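Local atomic coordinates of folylpolyglutamate synthase protein FOLC (Mycobacterium tuberculosis, PDB entry 2VOS), a protein that probably catalyses the ATP- and magnesium-dependent addition of glutamate to dihydropteroate and of further glutamates to tetrahydrofolate, giving dihydrofolate and folylpolyglutamates. Residues Leu436-Ile440 with Ala477-Phe482; Val378-Leu382 with Thr469-Thr474; Thr123-Ile127 with Ala157-Ala162; Phe152-Thr156 with Trp181-Asn185. One frame throughout, in Å; residues are numbered along the deposited sequence.

Contact 1 of 4, residues Leu436-Ile440 with Ala477-Phe482; sequences LRDAI and AARTLF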
loop_
_atom_site.group_PDB
_atom_site.type_symbol
_atom_site.label_atom_id
_atom_site.label_comp_id
_atom_site.label_asym_id
_atom_site.label_seq_id
_atom_site.Cartn_x
_atom_site.Cartn_y
_atom_site.Cartn_z
ATOM N N LEU A 436 -3.986 -17.409 13.816
ATOM C CA LEU A 436 -2.753 -16.692 13.795
ATOM C C LEU A 436 -1.964 -16.751 15.095
ATOM O O LEU A 436 -0.716 -16.865 15.082
ATOM C CB LEU A 436 -3.048 -15.234 13.404
ATOM C CG LEU A 436 -1.813 -14.414 13.135
ATOM C CD1 LEU A 436 -1.031 -15.027 11.987
ATOM C CD2 LEU A 436 -2.187 -12.931 12.796
ATOM N N ARG A 437 -2.647 -16.616 16.232
ATOM C CA ARG A 437 -1.939 -16.707 17.489
ATOM C C ARG A 437 -1.330 -18.093 17.651
ATOM O O ARG A 437 -0.182 -18.225 18.039
ATOM C CB ARG A 437 -2.881 -16.396 18.659
ATOM C CG ARG A 437 -2.193 -16.327 20.033
ATOM C CD ARG A 437 -3.201 -15.846 21.132
ATOM N NE ARG A 437 -3.924 -14.638 20.685
ATOM C CZ ARG A 437 -4.833 -13.983 21.408
ATOM N NH1 ARG A 437 -5.149 -14.414 22.640
ATOM N NH2 ARG A 437 -5.438 -12.902 20.911
ATOM N N ASP A 438 -2.097 -19.133 17.365
ATOM C CA ASP A 438 -1.544 -20.485 17.388
ATOM C C ASP A 438 -0.308 -20.600 16.443
ATOM O O ASP A 438 0.705 -21.227 16.806
ATOM C CB ASP A 438 -2.604 -21.512 16.953
ATOM C CG ASP A 438 -3.637 -21.874 18.073
ATOM O OD1 ASP A 438 -3.650 -21.289 19.193
ATOM O OD2 ASP A 438 -4.441 -22.796 17.781
ATOM N N ALA A 439 -0.420 -20.053 15.233
ATOM C CA ALA A 439 0.621 -20.176 14.212
ATOM C C ALA A 439 1.891 -19.521 14.713
ATOM O O ALA A 439 2.967 -20.098 14.587
ATOM C CB ALA A 439 0.224 -19.544 12.924
ATOM N N ILE A 440 1.760 -18.358 15.344
ATOM C CA ILE A 440 2.949 -17.724 15.914
ATOM C C ILE A 440 3.581 -18.584 17.029
ATOM O O ILE A 440 4.820 -18.601 17.219
ATOM C CB ILE A 440 2.698 -16.265 16.353
ATOM C CG1 ILE A 440 2.431 -15.399 15.110
ATOM C CG2 ILE A 440 3.926 -15.701 17.085
ATOM C CD1 ILE A 440 1.657 -14.141 15.376
ATOM N N ALA A 477 -3.419 -8.143 11.339
ATOM C CA ALA A 477 -3.858 -8.872 12.561
ATOM C C ALA A 477 -2.693 -9.110 13.504
ATOM O O ALA A 477 -2.803 -8.975 14.704
ATOM C CB ALA A 477 -4.557 -10.236 12.222
ATOM N N ALA A 478 -1.555 -9.463 12.940
ATOM C CA ALA A 478 -0.342 -9.664 13.702
ATOM C C ALA A 478 0.096 -8.352 14.354
ATOM O O ALA A 478 0.536 -8.374 15.514
ATOM C CB ALA A 478 0.787 -10.245 12.781
ATOM N N ARG A 479 -0.029 -7.218 13.653
ATOM C CA ARG A 479 0.401 -5.985 14.209
ATOM C C ARG A 479 -0.417 -5.681 15.510
ATOM O O ARG A 479 0.117 -5.167 16.529
ATOM C CB ARG A 479 0.286 -4.858 13.161
ATOM C CG ARG A 479 1.113 -3.610 13.547
ATOM C CD ARG A 479 1.276 -2.622 12.324
ATOM N NE ARG A 479 2.352 -1.664 12.583
ATOM C CZ ARG A 479 2.222 -0.554 13.296
ATOM N NH1 ARG A 479 1.048 -0.218 13.823
ATOM N NH2 ARG A 479 3.286 0.225 13.503
ATOM N N THR A 480 -1.716 -5.973 15.473
ATOM C CA THR A 480 -2.593 -5.802 16.619
ATOM C C THR A 480 -2.236 -6.803 17.754
ATOM O O THR A 480 -2.205 -6.435 18.923
ATOM C CB THR A 480 -4.040 -5.986 16.154
ATOM O OG1 THR A 480 -4.426 -4.877 15.318
ATOM C CG2 THR A 480 -5.004 -6.116 17.348
ATOM N N LEU A 481 -1.955 -8.056 17.424
ATOM C CA LEU A 481 -1.452 -9.010 18.406
ATOM C C LEU A 481 -0.198 -8.510 19.138
ATOM O O LEU A 481 -0.031 -8.760 20.339
ATOM C CB LEU A 481 -1.154 -10.372 17.768
ATOM C CG LEU A 481 -2.400 -11.141 17.287
ATOM C CD1 LEU A 481 -1.979 -12.475 16.615
ATOM C CD2 LEU A 481 -3.434 -11.359 18.469
ATOM N N PHE A 482 0.682 -7.808 18.425
ATOM C CA PHE A 482 1.901 -7.291 19.031
ATOM C C PHE A 482 1.690 -5.947 19.706
ATOM O O PHE A 482 2.633 -5.335 20.178
ATOM C CB PHE A 482 3.015 -7.226 17.958
ATOM C CG PHE A 482 3.709 -8.546 17.779
ATOM C CD1 PHE A 482 4.725 -8.893 18.641
ATOM C CD2 PHE A 482 3.329 -9.450 16.780
ATOM C CE1 PHE A 482 5.353 -10.061 18.528
ATOM C CE2 PHE A 482 3.948 -10.619 16.654
ATOM C CZ PHE A 482 4.961 -10.954 17.557
#
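Leu436 and Leu481 meet where helices 436-451 and 472-481 cross steeply on one face of the six-stranded mixed sheet of the Mur ligase glutamate ligase domain. The short segments cross at -73° with their axes 11.1 Å apart, so side chains, not backbones, fill the gap, and no hydrogen bond joins them. Leu436 and Leu481 carry the contact. Leu436 CG lies anti to the backbone N (chi1 -171°), which carries CD2 across to the other helix, 3.6 Å from Ala477 CB and 3.5 Å from the backbone N of Ala478. From helix 472-481, Leu481 sends its two methyls different ways: CD1 rests 3.9 Å from Leu436 CD2, while CD2 touches the guanidinium of exposed Arg437 at its edge, near the plane, with NH2 the closest atom. Ile440, one turn after Leu436, runs past Leu481 in the opposite direction, its CD1 4.2 Å from Leu481 CD1.

Behind this first layer stands the sheet. Leu436 leans on Val378 of strand 374-379, and Ile440, Ala478 and Phe482 all rest on Ile468 of strand 464-469. Next to Ala478, Arg479 forms a salt bridge to Glu340. At the C-terminal end of helix 472-481, the Phe482 ring approaches Ile440 obliquely, CE2 lying 4.4 Å from Ile440 CD1.

Contact 2 of 4, residues Val378-Leu382 with Thr469-Thr474; sequences VLSVL and TGSVVT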
loop_
_atom_site.group_PDB
_atom_site.type_symbol
_atom_site.label_atom_id
_atom_site.label_comp_id
_atom_site.label_asym_id
_atom_site.label_seq_id
_atom_site.Cartn_x
_atom_site.Cartn_y
_atom_site.Cartn_z
ATOM N N VAL A 378 4.999 -17.446 8.580
ATOM C CA VAL A 378 3.668 -17.714 9.118
ATOM C C VAL A 378 2.867 -17.068 8.053
ATOM O O VAL A 378 3.046 -15.854 7.764
ATOM C CB VAL A 378 3.397 -17.048 10.514
ATOM C CG1 VAL A 378 1.868 -17.014 10.920
ATOM C CG2 VAL A 378 4.179 -17.769 11.614
ATOM N N LEU A 379 1.989 -17.872 7.437
ATOM C CA LEU A 379 1.366 -17.449 6.207
ATOM C C LEU A 379 -0.150 -17.627 6.176
ATOM O O LEU A 379 -0.669 -18.689 6.534
ATOM C CB LEU A 379 2.011 -18.288 5.077
ATOM C CG LEU A 379 1.707 -17.923 3.627
ATOM C CD1 LEU A 379 2.541 -16.749 3.168
ATOM C CD2 LEU A 379 1.991 -19.173 2.743
ATOM N N SER A 380 -0.861 -16.608 5.739
ATOM C CA SER A 380 -2.249 -16.740 5.333
ATOM C C SER A 380 -2.467 -15.798 4.148
ATOM O O SER A 380 -2.030 -14.614 4.136
ATOM C CB SER A 380 -3.203 -16.351 6.472
ATOM O OG SER A 380 -4.544 -16.257 6.017
ATOM N N VAL A 381 -3.169 -16.319 3.144
ATOM C CA VAL A 381 -3.241 -15.641 1.864
ATOM C C VAL A 381 -4.680 -15.592 1.436
ATOM O O VAL A 381 -5.434 -16.547 1.661
ATOM C CB VAL A 381 -2.370 -16.370 0.776
ATOM C CG1 VAL A 381 -2.455 -15.656 -0.568
ATOM C CG2 VAL A 381 -0.863 -16.411 1.199
ATOM N N LEU A 382 -5.078 -14.498 0.798
ATOM C CA LEU A 382 -6.450 -14.431 0.259
ATOM C C LEU A 382 -6.629 -15.273 -1.043
ATOM O O LEU A 382 -5.677 -15.503 -1.766
ATOM C CB LEU A 382 -6.897 -12.983 0.089
ATOM C CG LEU A 382 -6.729 -12.158 1.383
ATOM C CD1 LEU A 382 -7.320 -10.828 1.135
ATOM C CD2 LEU A 382 -7.364 -12.788 2.615
ATOM N N THR A 469 3.341 -13.078 6.939
ATOM C CA THR A 469 3.098 -12.412 5.660
ATOM C C THR A 469 1.970 -13.116 4.874
ATOM O O THR A 469 1.320 -14.069 5.388
ATOM C CB THR A 469 4.431 -12.390 4.849
ATOM O OG1 THR A 469 4.297 -11.574 3.702
ATOM C CG2 THR A 469 4.857 -13.852 4.360
ATOM N N GLY A 470 1.714 -12.639 3.648
ATOM C CA GLY A 470 0.800 -13.379 2.753
ATOM C C GLY A 470 -0.412 -12.532 2.398
ATOM O O GLY A 470 -1.079 -12.768 1.353
ATOM N N SER A 471 -0.687 -11.529 3.238
ATOM C CA SER A 471 -1.843 -10.685 3.070
ATOM C C SER A 471 -1.682 -9.432 3.915
ATOM O O SER A 471 -1.014 -9.435 4.960
ATOM C CB SER A 471 -3.090 -11.483 3.486
ATOM O OG SER A 471 -4.246 -10.687 3.510
ATOM N N VAL A 472 -2.334 -8.358 3.499
ATOM C CA VAL A 472 -2.502 -7.193 4.370
ATOM C C VAL A 472 -3.168 -7.557 5.695
ATOM O O VAL A 472 -2.766 -7.101 6.774
ATOM C CB VAL A 472 -3.371 -6.097 3.659
ATOM C CG1 VAL A 472 -3.567 -4.914 4.591
ATOM C CG2 VAL A 472 -2.644 -5.654 2.390
ATOM N N VAL A 473 -4.163 -8.431 5.620
ATOM C CA VAL A 473 -4.931 -8.802 6.792
ATOM C C VAL A 473 -4.072 -9.617 7.793
ATOM O O VAL A 473 -4.202 -9.470 9.037
ATOM C CB VAL A 473 -6.172 -9.635 6.363
ATOM C CG1 VAL A 473 -6.933 -10.134 7.604
ATOM C CG2 VAL A 473 -7.107 -8.799 5.450
ATOM N N THR A 474 -3.176 -10.430 7.254
ATOM C CA THR A 474 -2.294 -11.272 8.065
ATOM C C THR A 474 -1.331 -10.341 8.821
ATOM O O THR A 474 -1.137 -10.449 10.040
ATOM C CB THR A 474 -1.436 -12.236 7.179
ATOM O OG1 THR A 474 -2.271 -13.030 6.297
ATOM C CG2 THR A 474 -0.586 -13.232 8.074
HETATM O O HOH W 1 -3.473 -12.136 0.252
#
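Val378 and Thr469 open this contact with a backbone bond between neighbouring parallel strands: Thr469 N donates to Val378 O at 2.9 Å, almost straight out from the carbonyl. The return bond, Ser380 N to Thr469 O, is weak at 3.4 Å. Beyond the pairing, water 1 takes over: it accepts from Leu382 N and donates to Gly470 O, spanning a gap too wide for a direct bond.

Side-chain hydrogen bonds secure the turn into the helix. Thr474 OG1 donates to Ser380 O at 2.7 Å, coming from above the carbonyl plane, and also bonds Asn406 ND2. Ser471 is the N-cap of helix 472-481; with OG anti to its backbone N (chi1 173°), it accepts from Val473 N at 3.1 Å.

Van der Waals contact is close around Gly470, whose phi of 118° and tight neighbours suit a residue without a side chain. Leu379 CD1 lies 3.8 Å from Gly470 CA, and both methyls of Val381 approach Gly470 O. Leu382 brings CG to 3.6 Å from Ser471 OG.

The strand-to-helix turn lies by the nucleotide site: the Thr469 side chain is about 6 Å from the bound ADP, and its OG1 bonds the backbone O of ADP-binding Asp351. Strand 374-379 runs between strands 464-469 and 400-403, with helix 387-394 against Leu379 and Val381 and helix 436-451 against Val378.

Contact 3 of 4, residues Thr123-Ile127 with Ala157-Ala162; sequences TYREI and AMAFAA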
loop_
_atom_site.group_PDB
_atom_site.type_symbol
_atom_site.label_atom_id
_atom_site.label_comp_id
_atom_site.label_asym_id
_atom_site.label_seq_id
_atom_site.Cartn_x
_atom_site.Cartn_y
_atom_site.Cartn_z
ATOM N N THR A 123 -17.162 12.422 10.461
ATOM C CA THR A 123 -17.085 12.570 9.001
ATOM C C THR A 123 -18.165 11.745 8.308
ATOM O O THR A 123 -18.845 12.240 7.434
ATOM C CB THR A 123 -15.671 12.220 8.481
ATOM O OG1 THR A 123 -14.741 13.092 9.135
ATOM C CG2 THR A 123 -15.548 12.448 6.989
ATOM N N TYR A 124 -18.345 10.506 8.735
ATOM C CA TYR A 124 -19.387 9.652 8.184
ATOM C C TYR A 124 -20.776 10.298 8.436
ATOM O O TYR A 124 -21.586 10.454 7.511
ATOM C CB TYR A 124 -19.329 8.261 8.843
ATOM C CG TYR A 124 -20.518 7.446 8.444
ATOM C CD1 TYR A 124 -20.588 6.874 7.169
ATOM C CD2 TYR A 124 -21.585 7.288 9.293
ATOM C CE1 TYR A 124 -21.683 6.167 6.758
ATOM C CE2 TYR A 124 -22.668 6.582 8.917
ATOM C CZ TYR A 124 -22.732 6.024 7.638
ATOM O OH TYR A 124 -23.862 5.320 7.240
ATOM N N ARG A 125 -21.041 10.706 9.677
ATOM C CA ARG A 125 -22.325 11.291 10.018
ATOM C C ARG A 125 -22.587 12.533 9.198
ATOM O O ARG A 125 -23.709 12.786 8.767
ATOM C CB ARG A 125 -22.375 11.682 11.486
ATOM C CG ARG A 125 -22.453 10.526 12.509
ATOM C CD ARG A 125 -22.875 11.153 13.872
ATOM N NE ARG A 125 -23.346 10.163 14.838
ATOM C CZ ARG A 125 -24.614 9.767 14.928
ATOM N NH1 ARG A 125 -25.537 10.283 14.104
ATOM N NH2 ARG A 125 -24.961 8.855 15.838
ATOM N N GLU A 126 -21.564 13.350 8.979
ATOM C CA GLU A 126 -21.809 14.587 8.236
ATOM C C GLU A 126 -22.162 14.328 6.767
ATOM O O GLU A 126 -23.035 15.016 6.239
ATOM C CB GLU A 126 -20.662 15.579 8.373
ATOM C CG GLU A 126 -19.697 15.593 7.232
ATOM C CD GLU A 126 -18.541 16.586 7.500
ATOM O OE1 GLU A 126 -18.716 17.484 8.339
ATOM O OE2 GLU A 126 -17.477 16.464 6.895
ATOM N N ILE A 127 -21.534 13.339 6.105
ATOM C CA ILE A 127 -21.953 13.030 4.738
ATOM C C ILE A 127 -23.149 12.070 4.607
ATOM O O ILE A 127 -23.799 12.041 3.552
ATOM C CB ILE A 127 -20.814 12.569 3.837
ATOM C CG1 ILE A 127 -20.351 11.171 4.219
ATOM C CG2 ILE A 127 -19.629 13.600 3.849
ATOM C CD1 ILE A 127 -19.515 10.530 3.065
ATOM N N ALA A 157 -15.407 9.220 -0.246
ATOM C CA ALA A 157 -16.079 10.474 -0.044
ATOM C C ALA A 157 -15.758 11.058 1.329
ATOM O O ALA A 157 -15.557 12.263 1.484
ATOM C CB ALA A 157 -17.609 10.301 -0.211
HETATM N N MSE A 158 -15.733 10.195 2.331
HETATM C CA MSE A 158 -15.296 10.639 3.650
HETATM C C MSE A 158 -13.914 11.277 3.634
HETATM O O MSE A 158 -13.698 12.329 4.265
HETATM C CB MSE A 158 -15.331 9.459 4.651
HETATM C CG MSE A 158 -16.749 9.028 5.021
HETATM SE SE MSE A 158 -16.643 7.321 6.010
HETATM C CE MSE A 158 -15.554 7.846 7.517
ATOM N N ALA A 159 -12.942 10.651 2.955
ATOM C CA ALA A 159 -11.584 11.211 2.947
ATOM C C ALA A 159 -11.655 12.637 2.315
ATOM O O ALA A 159 -11.064 13.645 2.848
ATOM C CB ALA A 159 -10.639 10.296 2.149
ATOM N N PHE A 160 -12.326 12.733 1.169
ATOM C CA PHE A 160 -12.375 14.002 0.443
ATOM C C PHE A 160 -13.066 15.091 1.258
ATOM O O PHE A 160 -12.633 16.248 1.202
ATOM C CB PHE A 160 -13.083 13.875 -0.936
ATOM C CG PHE A 160 -12.323 13.046 -1.950
ATOM C CD1 PHE A 160 -10.924 13.060 -1.968
ATOM C CD2 PHE A 160 -12.990 12.277 -2.894
ATOM C CE1 PHE A 160 -10.191 12.303 -2.874
ATOM C CE2 PHE A 160 -12.239 11.532 -3.879
ATOM C CZ PHE A 160 -10.843 11.546 -3.846
ATOM N N ALA A 161 -14.154 14.732 1.952
ATOM C CA ALA A 161 -14.880 15.701 2.843
ATOM C C ALA A 161 -13.949 16.116 3.986
ATOM O O ALA A 161 -13.841 17.295 4.366
ATOM C CB ALA A 161 -16.133 15.016 3.413
ATOM N N ALA A 162 -13.279 15.133 4.577
ATOM C CA ALA A 162 -12.438 15.425 5.730
ATOM C C ALA A 162 -11.284 16.335 5.276
ATOM O O ALA A 162 -10.813 17.205 6.049
ATOM C CB ALA A 162 -11.866 14.110 6.296
#
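Thr123 and Met158, a selenomethionine here, have the nearest CA atoms of the two segments, 6.0 Å apart, where helices 117-140 and 151-165 meet. The segments cross almost perpendicularly, at 96°, and no hydrogen bond passes between them.

Van der Waals packing, mostly apolar, carries the contact. Thr123 puts its methyl CG2 anti to the backbone N, onto the other helix, in a close methyl-to-carbonyl contact 3.3 Å from Met158 O and within touch of Ala162 CB. That leaves Thr123 OG1 beside its own helix backbone, where it bonds Gln119 O. One turn on, Ile127 spreads over two alanines: CD1 meets Ala157 CB, and CG2 lies 3.8 Å from Ala161 CB. The same CD1 comes to 3.7 Å from Met158 CG, the two side chains crossing at about a right angle. The axes lie 9.5 Å apart, with small alanine side chains facing Thr123 and Ile127.

A Met-aromatic contact adds to this. Met158 SE lies at the edge of the Tyr124 ring, 5.4 Å from its centroid and 4.0 Å from Tyr124 CB, and the bend at chi3 (60°) folds CE back to that same carbon. Tyr124 OH is held by Glu128.

At the rim, Glu126 OE2 touches Ala161 CB and also comes near the like-charged Asp165. Well away from the annotated sites, this is near-orthogonal helix-on-helix packing, beside strand 108-110 of the mixed eight-stranded sheet.

Contact 4 of 4, residues Phe152-Thr156 with Trp181-Asn185; sequences FEVLT and WDATN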
loop_
_atom_site.group_PDB
_atom_site.type_symbol
_atom_site.label_atom_id
_atom_site.label_comp_id
_atom_site.label_asym_id
_atom_site.label_seq_id
_atom_site.Cartn_x
_atom_site.Cartn_y
_atom_site.Cartn_z
ATOM N N PHE A 152 -16.201 1.275 -0.322
ATOM C CA PHE A 152 -15.090 2.059 -0.797
ATOM C C PHE A 152 -15.519 3.464 -1.287
ATOM O O PHE A 152 -14.841 4.496 -1.005
ATOM C CB PHE A 152 -14.239 1.316 -1.866
ATOM C CG PHE A 152 -12.933 2.061 -2.173
ATOM C CD1 PHE A 152 -11.967 2.227 -1.160
ATOM C CD2 PHE A 152 -12.712 2.657 -3.422
ATOM C CE1 PHE A 152 -10.773 2.922 -1.390
ATOM C CE2 PHE A 152 -11.537 3.355 -3.664
ATOM C CZ PHE A 152 -10.555 3.505 -2.655
ATOM N N GLU A 153 -16.627 3.544 -2.020
ATOM C CA GLU A 153 -17.125 4.856 -2.448
ATOM C C GLU A 153 -17.374 5.793 -1.251
ATOM O O GLU A 153 -16.966 6.944 -1.252
ATOM C CB GLU A 153 -18.392 4.675 -3.277
ATOM C CG GLU A 153 -18.065 4.229 -4.678
ATOM C CD GLU A 153 -19.316 3.798 -5.471
ATOM O OE1 GLU A 153 -20.426 3.766 -4.919
ATOM O OE2 GLU A 153 -19.184 3.490 -6.661
ATOM N N VAL A 154 -18.020 5.282 -0.222
ATOM C CA VAL A 154 -18.275 6.066 0.969
ATOM C C VAL A 154 -16.971 6.459 1.696
ATOM O O VAL A 154 -16.827 7.626 2.099
ATOM C CB VAL A 154 -19.257 5.342 1.916
ATOM C CG1 VAL A 154 -19.458 6.185 3.168
ATOM C CG2 VAL A 154 -20.607 5.111 1.187
ATOM N N LEU A 155 -16.031 5.514 1.873
ATOM C CA LEU A 155 -14.757 5.860 2.490
ATOM C C LEU A 155 -14.052 6.953 1.705
ATOM O O LEU A 155 -13.453 7.870 2.268
ATOM C CB LEU A 155 -13.847 4.643 2.564
ATOM C CG LEU A 155 -14.253 3.562 3.542
ATOM C CD1 LEU A 155 -13.423 2.232 3.283
ATOM C CD2 LEU A 155 -14.142 4.071 4.984
ATOM N N THR A 156 -14.142 6.878 0.384
ATOM C CA THR A 156 -13.420 7.817 -0.456
ATOM C C THR A 156 -14.074 9.184 -0.300
ATOM O O THR A 156 -13.385 10.184 -0.169
ATOM C CB THR A 156 -13.438 7.353 -1.897
ATOM O OG1 THR A 156 -12.620 6.166 -1.985
ATOM C CG2 THR A 156 -12.871 8.460 -2.866
ATOM N N TRP A 181 -11.550 3.484 -13.353
ATOM C CA TRP A 181 -12.934 3.413 -12.849
ATOM C C TRP A 181 -12.955 3.339 -11.339
ATOM O O TRP A 181 -13.966 2.948 -10.769
ATOM C CB TRP A 181 -13.720 2.238 -13.459
ATOM C CG TRP A 181 -13.761 2.337 -14.991
ATOM C CD1 TRP A 181 -14.469 3.247 -15.762
ATOM C CD2 TRP A 181 -13.001 1.563 -15.908
ATOM N NE1 TRP A 181 -14.228 3.034 -17.097
ATOM C CE2 TRP A 181 -13.302 2.030 -17.209
ATOM C CE3 TRP A 181 -12.128 0.498 -15.759
ATOM C CZ2 TRP A 181 -12.757 1.470 -18.339
ATOM C CZ3 TRP A 181 -11.571 -0.046 -16.893
ATOM C CH2 TRP A 181 -11.896 0.427 -18.163
ATOM N N ASP A 182 -11.854 3.743 -10.688
ATOM C CA ASP A 182 -11.768 3.694 -9.218
ATOM C C ASP A 182 -12.515 4.918 -8.649
ATOM O O ASP A 182 -12.496 5.984 -9.267
ATOM C CB ASP A 182 -10.274 3.769 -8.779
ATOM C CG ASP A 182 -10.116 3.621 -7.294
ATOM O OD1 ASP A 182 -10.388 2.484 -6.816
ATOM O OD2 ASP A 182 -9.826 4.654 -6.621
ATOM N N ALA A 183 -13.114 4.792 -7.466
ATOM C CA ALA A 183 -13.868 5.888 -6.856
ATOM C C ALA A 183 -13.016 7.163 -6.658
ATOM O O ALA A 183 -13.560 8.259 -6.647
ATOM C CB ALA A 183 -14.500 5.430 -5.463
ATOM N N THR A 184 -11.692 7.029 -6.532
ATOM C CA THR A 184 -10.849 8.214 -6.297
ATOM C C THR A 184 -10.695 9.022 -7.586
ATOM O O THR A 184 -10.181 10.138 -7.556
ATOM C CB THR A 184 -9.385 7.808 -5.841
ATOM O OG1 THR A 184 -8.778 6.941 -6.824
ATOM C CG2 THR A 184 -9.439 7.037 -4.492
ATOM N N ASN A 185 -11.121 8.456 -8.716
ATOM C CA ASN A 185 -10.753 9.070 -9.999
ATOM C C ASN A 185 -11.709 10.226 -10.386
ATOM O O ASN A 185 -12.166 10.304 -11.504
ATOM C CB ASN A 185 -10.664 8.017 -11.100
ATOM C CG ASN A 185 -9.877 8.506 -12.310
ATOM O OD1 ASN A 185 -8.980 9.340 -12.166
ATOM N ND2 ASN A 185 -10.194 7.986 -13.491
#
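Glu153 and Ala183 bring the backbones nearest, with CA atoms 5.6 Å apart, where the first turn of helix 151-165 faces a type I beta turn running from Asp182 to Asn185, both in the Mur ligase middle domain. An Asx turn overlaps it. Asp182 OD2 accepts from Thr184 N at 3.0 Å, met from above the carboxylate plane, and from Thr184 OG1 on its anti lone pair. On the helix, Phe152 O takes both Thr156 N and Thr156 OG1, which reach it from opposite faces of its plane.

No hydrogen bond crosses between the segments; side-chain contacts do the joining. Phe152 CG lies anti to the backbone N (chi1 -170°), swinging the ring toward the turn. Its CE2 is 3.5 Å from Asp182 OD1, with ring and carboxylate planes 49° apart. Ala183 CB touches both Phe152 CD2 (3.9 Å) and Glu153 CG. Thr156 CG2 meets Thr184 CA and CG2, while Thr156 OG1 sits 3.4 Å above the Phe152 ring plane, offset toward the rim.

Asp182, about 8 Å from ADP-binding Lys75 between side chains, is gripped further by Gly176 N and Met177 N, and Thr184 OG1 by His68. The contact fastens helix 151-165 to the loop between strands 170-174 and 191-194, with helix 117-140 packed against Val154 and Leu155.

From the N terminus, helix 117-140 supplies the first half of contact 3, which closes a loop of 29 residues when helix 151-165 packs back on it. Contact 4 starts on that same helix and closes beyond strand 170-174, so contacts 3 and 4 cross along the chain; they touch through Phe160 and Thr184. Together they tie helix 117-140, helix 151-165 and the loop after strand 170-174 to one another. Contacts 1 and 2 follow in series. Contact 2 opens at strand 374-379, contact 1 at helix 436-451, and both end around helix 472-481, again crossing, with Val378 against Leu436 and Ala439. The two pairs stay apart, contacts 2 and 4 about 12 Å between nearest atoms.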